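Local coordinates for RimK domain protein ATP-grasp (Sphaerobacter thermophilus, PDB 5I47), which probably binds ATP and, as a RimK-like ATP-grasp enzyme, may ligate an amino acid to a carboxylate on its substrate, at residues P128-S133 with L168-I173. Residues are numbered along the deposited sequence; the frame is centred on the assembly and turned at random.
Sequences PVVLKS and LVQQFI
K132 reaches across to Q170 on one face of an antiparallel strand pair, 129-133 against 168-171. Its chain is fully extended beyond CG, which carries NZ to 2.7 Å from Q170 OE1. Q170 has CG anti to its backbone N (chi1 -172°), and the end of its chain leans back toward 128-133, where it crosses the lysine obliquely. The other end of the amide is held too: Q170 NE2 bonds T109 OG1 on the next strand, which fixes its rotation. An alanine in place of K132 would probably leave Q170 OE1 without this charged donor and the amide freer to turn about its T109 bond.

Four backbone bonds join the strands, one pair between V130 and Q170 and one between K132 and L168, with L168 N 2.7 Å from K132 O.

The tight part lies on the face of V130, K132, L168 and Q170. V130 and Q170 stand side by side there, with V130 CG2 3.8 Å from Q170 CB. The other face is apolar: L131 CD2 lies 3.7 Å from V169 CG2, and V129 CG2 touches V169 CG1 at 4.0 Å. Helix 115-125 covers it through A121 and I122.

The backbone pairing is looser at the partly exposed end of P128, Q171 and F172. F172 N to P128 O is a long bond of 3.3 Å, and the donor sits well above the carbonyl plane. Side chains still pack closely: P128 CG on F172 CB, and V130 CG1 3.5 Å from F172 CD1.

These are the two central strands of the four-stranded antiparallel sheet, between 109-112 and 143-145. A helix-backed sheet of this kind is characteristic of the smaller ATP-grasp subdomain. In relatives, a lysine on such a strand commonly contacts the nucleotide phosphates.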
ATOM      1  N   PRO B 128       6.162 -16.937 -22.209  1.00 54.88           N
ATOM      2  CA  PRO B 128       6.492 -15.615 -21.672  1.00 50.03           C
ATOM      3  C   PRO B 128       5.749 -15.306 -20.376  1.00 47.71           C
ATOM      4  O   PRO B 128       4.794 -16.004 -20.030  1.00 44.13           O
ATOM      5  CB  PRO B 128       6.048 -14.674 -22.791  1.00 47.08           C
ATOM      6  CG  PRO B 128       4.839 -15.355 -23.350  1.00 47.68           C
ATOM      7  CD  PRO B 128       5.097 -16.852 -23.227  1.00 51.96           C
ATOM      8  N   VAL B 129       6.201 -14.270 -19.667  1.00 48.28           N
ATOM      9  CA  VAL B 129       5.565 -13.786 -18.447  1.00 42.99           C
ATOM     10  C   VAL B 129       5.636 -12.264 -18.440  1.00 42.86           C
ATOM     11  O   VAL B 129       6.329 -11.647 -19.251  1.00 45.46           O
ATOM     12  CB  VAL B 129       6.224 -14.354 -17.170  1.00 39.93           C
ATOM     13  CG1 VAL B 129       6.096 -15.866 -17.118  1.00 39.42           C
ATOM     14  CG2 VAL B 129       7.683 -13.935 -17.095  1.00 37.93           C
ATOM     15  N   VAL B 130       4.908 -11.656 -17.507  1.00 42.22           N
ATOM     16  CA  VAL B 130       4.960 -10.217 -17.275  1.00 38.79           C
ATOM     17  C   VAL B 130       5.306  -9.967 -15.814  1.00 36.38           C
ATOM     18  O   VAL B 130       4.859 -10.700 -14.925  1.00 35.76           O
ATOM     19  CB  VAL B 130       3.634  -9.519 -17.646  1.00 38.58           C
ATOM     20  CG1 VAL B 130       3.448  -9.495 -19.147  1.00 40.06           C
ATOM     21  CG2 VAL B 130       2.460 -10.214 -16.982  1.00 38.34           C
ATOM     22  N   LEU B 131       6.119  -8.944 -15.571  1.00 34.68           N
ATOM     23  CA  LEU B 131       6.450  -8.500 -14.224  1.00 32.73           C
ATOM     24  C   LEU B 131       5.575  -7.310 -13.868  1.00 33.22           C
ATOM     25  O   LEU B 131       5.539  -6.318 -14.602  1.00 36.05           O
ATOM     26  CB  LEU B 131       7.925  -8.111 -14.100  1.00 32.35           C
ATOM     27  CG  LEU B 131       9.004  -9.161 -14.370  1.00 33.27           C
ATOM     28  CD1 LEU B 131      10.358  -8.616 -13.966  1.00 33.73           C
ATOM     29  CD2 LEU B 131       8.707 -10.450 -13.636  1.00 32.30           C
ATOM     30  N   LYS B 132       4.872  -7.411 -12.744  1.00 33.59           N
ATOM     31  CA  LYS B 132       3.982  -6.359 -12.275  1.00 33.07           C
ATOM     32  C   LYS B 132       4.326  -6.053 -10.828  1.00 34.08           C
ATOM     33  O   LYS B 132       4.320  -6.957  -9.987  1.00 36.90           O
ATOM     34  CB  LYS B 132       2.512  -6.774 -12.392  1.00 26.12           C
ATOM     35  CG  LYS B 132       2.037  -7.097 -13.796  1.00 26.62           C
ATOM     36  CD  LYS B 132       0.564  -7.499 -13.787  1.00 30.18           C
ATOM     37  CE  LYS B 132       0.020  -7.718 -15.196  1.00 35.61           C
ATOM     38  NZ  LYS B 132      -1.440  -8.034 -15.162  1.00 35.02           N
ATOM     39  N   SER B 133       4.629  -4.792 -10.540  1.00 33.82           N
ATOM     40  CA  SER B 133       4.766  -4.372  -9.153  1.00 35.17           C
ATOM     41  C   SER B 133       3.457  -4.609  -8.407  1.00 35.76           C
ATOM     42  O   SER B 133       2.369  -4.543  -8.987  1.00 34.72           O
ATOM     43  CB  SER B 133       5.162  -2.896  -9.084  1.00 33.60           C
ATOM     44  OG  SER B 133       4.360  -2.112  -9.951  1.00 31.51           O
ATOM     45  N   LEU B 168       5.151  -9.355  -9.118  1.00 34.65           N
ATOM     46  CA  LEU B 168       4.325 -10.472  -9.557  1.00 31.22           C
ATOM     47  C   LEU B 168       4.877 -11.013 -10.869  1.00 31.94           C
ATOM     48  O   LEU B 168       5.075 -10.254 -11.824  1.00 31.33           O
ATOM     49  CB  LEU B 168       2.870 -10.043  -9.755  1.00 28.40           C
ATOM     50  CG  LEU B 168       2.062  -9.521  -8.565  1.00 27.04           C
ATOM     51  CD1 LEU B 168       0.694  -9.066  -9.035  1.00 26.03           C
ATOM     52  CD2 LEU B 168       1.930 -10.583  -7.488  1.00 25.20           C
ATOM     53  N   VAL B 169       5.129 -12.316 -10.912  1.00 31.00           N
ATOM     54  CA  VAL B 169       5.503 -13.007 -12.140  1.00 32.68           C
ATOM     55  C   VAL B 169       4.245 -13.695 -12.653  1.00 36.15           C
ATOM     56  O   VAL B 169       3.790 -14.689 -12.076  1.00 37.39           O
ATOM     57  CB  VAL B 169       6.646 -14.005 -11.909  1.00 31.97           C
ATOM     58  CG1 VAL B 169       6.972 -14.744 -13.194  1.00 31.36           C
ATOM     59  CG2 VAL B 169       7.880 -13.282 -11.390  1.00 32.00           C
ATOM     60  N   GLN B 170       3.664 -13.153 -13.722  1.00 34.65           N
ATOM     61  CA  GLN B 170       2.357 -13.578 -14.203  1.00 38.24           C
ATOM     62  C   GLN B 170       2.472 -14.110 -15.622  1.00 42.14           C
ATOM     63  O   GLN B 170       3.134 -13.499 -16.468  1.00 40.93           O
ATOM     64  CB  GLN B 170       1.353 -12.422 -14.155  1.00 34.90           C
ATOM     65  CG  GLN B 170      -0.078 -12.833 -14.447  1.00 33.87           C
ATOM     66  CD  GLN B 170      -1.058 -11.688 -14.288  1.00 32.95           C
ATOM     67  OE1 GLN B 170      -1.073 -10.755 -15.089  1.00 32.19           O
ATOM     68  NE2 GLN B 170      -1.879 -11.751 -13.245  1.00 34.43           N
ATOM     69  N   GLN B 171       1.823 -15.244 -15.876  1.00 46.14           N
ATOM     70  CA  GLN B 171       1.826 -15.823 -17.211  1.00 51.57           C
ATOM     71  C   GLN B 171       1.215 -14.853 -18.214  1.00 49.13           C
ATOM     72  O   GLN B 171       0.244 -14.151 -17.917  1.00 44.81           O
ATOM     73  CB  GLN B 171       1.060 -17.145 -17.214  1.00 55.07           C
ATOM     74  CG  GLN B 171       0.904 -17.777 -18.587  1.00 58.38           C
ATOM     75  CD  GLN B 171       0.454 -19.221 -18.508  1.00 63.01           C
ATOM     76  OE1 GLN B 171      -0.741 -19.519 -18.540  1.00 60.30           O
ATOM     77  NE2 GLN B 171       1.416 -20.131 -18.399  1.00 68.99           N
ATOM     78  N   PHE B 172       1.803 -14.806 -19.406  1.00 52.50           N
ATOM     79  CA  PHE B 172       1.330 -13.937 -20.473  1.00 55.88           C
ATOM     80  C   PHE B 172       0.408 -14.717 -21.399  1.00 55.31           C
ATOM     81  O   PHE B 172       0.783 -15.777 -21.908  1.00 53.68           O
ATOM     82  CB  PHE B 172       2.496 -13.351 -21.268  1.00 60.29           C
ATOM     83  CG  PHE B 172       2.079 -12.307 -22.259  1.00 65.02           C
ATOM     84  CD1 PHE B 172       1.736 -11.034 -21.835  1.00 64.65           C
ATOM     85  CD2 PHE B 172       2.021 -12.596 -23.612  1.00 68.17           C
ATOM     86  CE1 PHE B 172       1.347 -10.065 -22.740  1.00 64.18           C
ATOM     87  CE2 PHE B 172       1.633 -11.630 -24.524  1.00 68.01           C
ATOM     88  CZ  PHE B 172       1.295 -10.363 -24.086  1.00 65.46           C
ATOM     89  N   ILE B 173      -0.793 -14.189 -21.609  1.00 57.49           N
ATOM     90  CA  ILE B 173      -1.765 -14.800 -22.511  1.00 61.73           C
ATOM     91  C   ILE B 173      -1.955 -13.868 -23.701  1.00 68.79           C
ATOM     92  O   ILE B 173      -2.715 -12.894 -23.603  1.00 72.11           O
ATOM     93  CB  ILE B 173      -3.091 -15.080 -21.791  1.00 59.55           C
ATOM     94  CG1 ILE B 173      -2.828 -15.730 -20.429  1.00 55.24           C
ATOM     95  CG2 ILE B 173      -3.984 -15.965 -22.650  1.00 60.07           C
ATOM     96  CD1 ILE B 173      -4.077 -16.001 -19.627  1.00 53.58           C
TER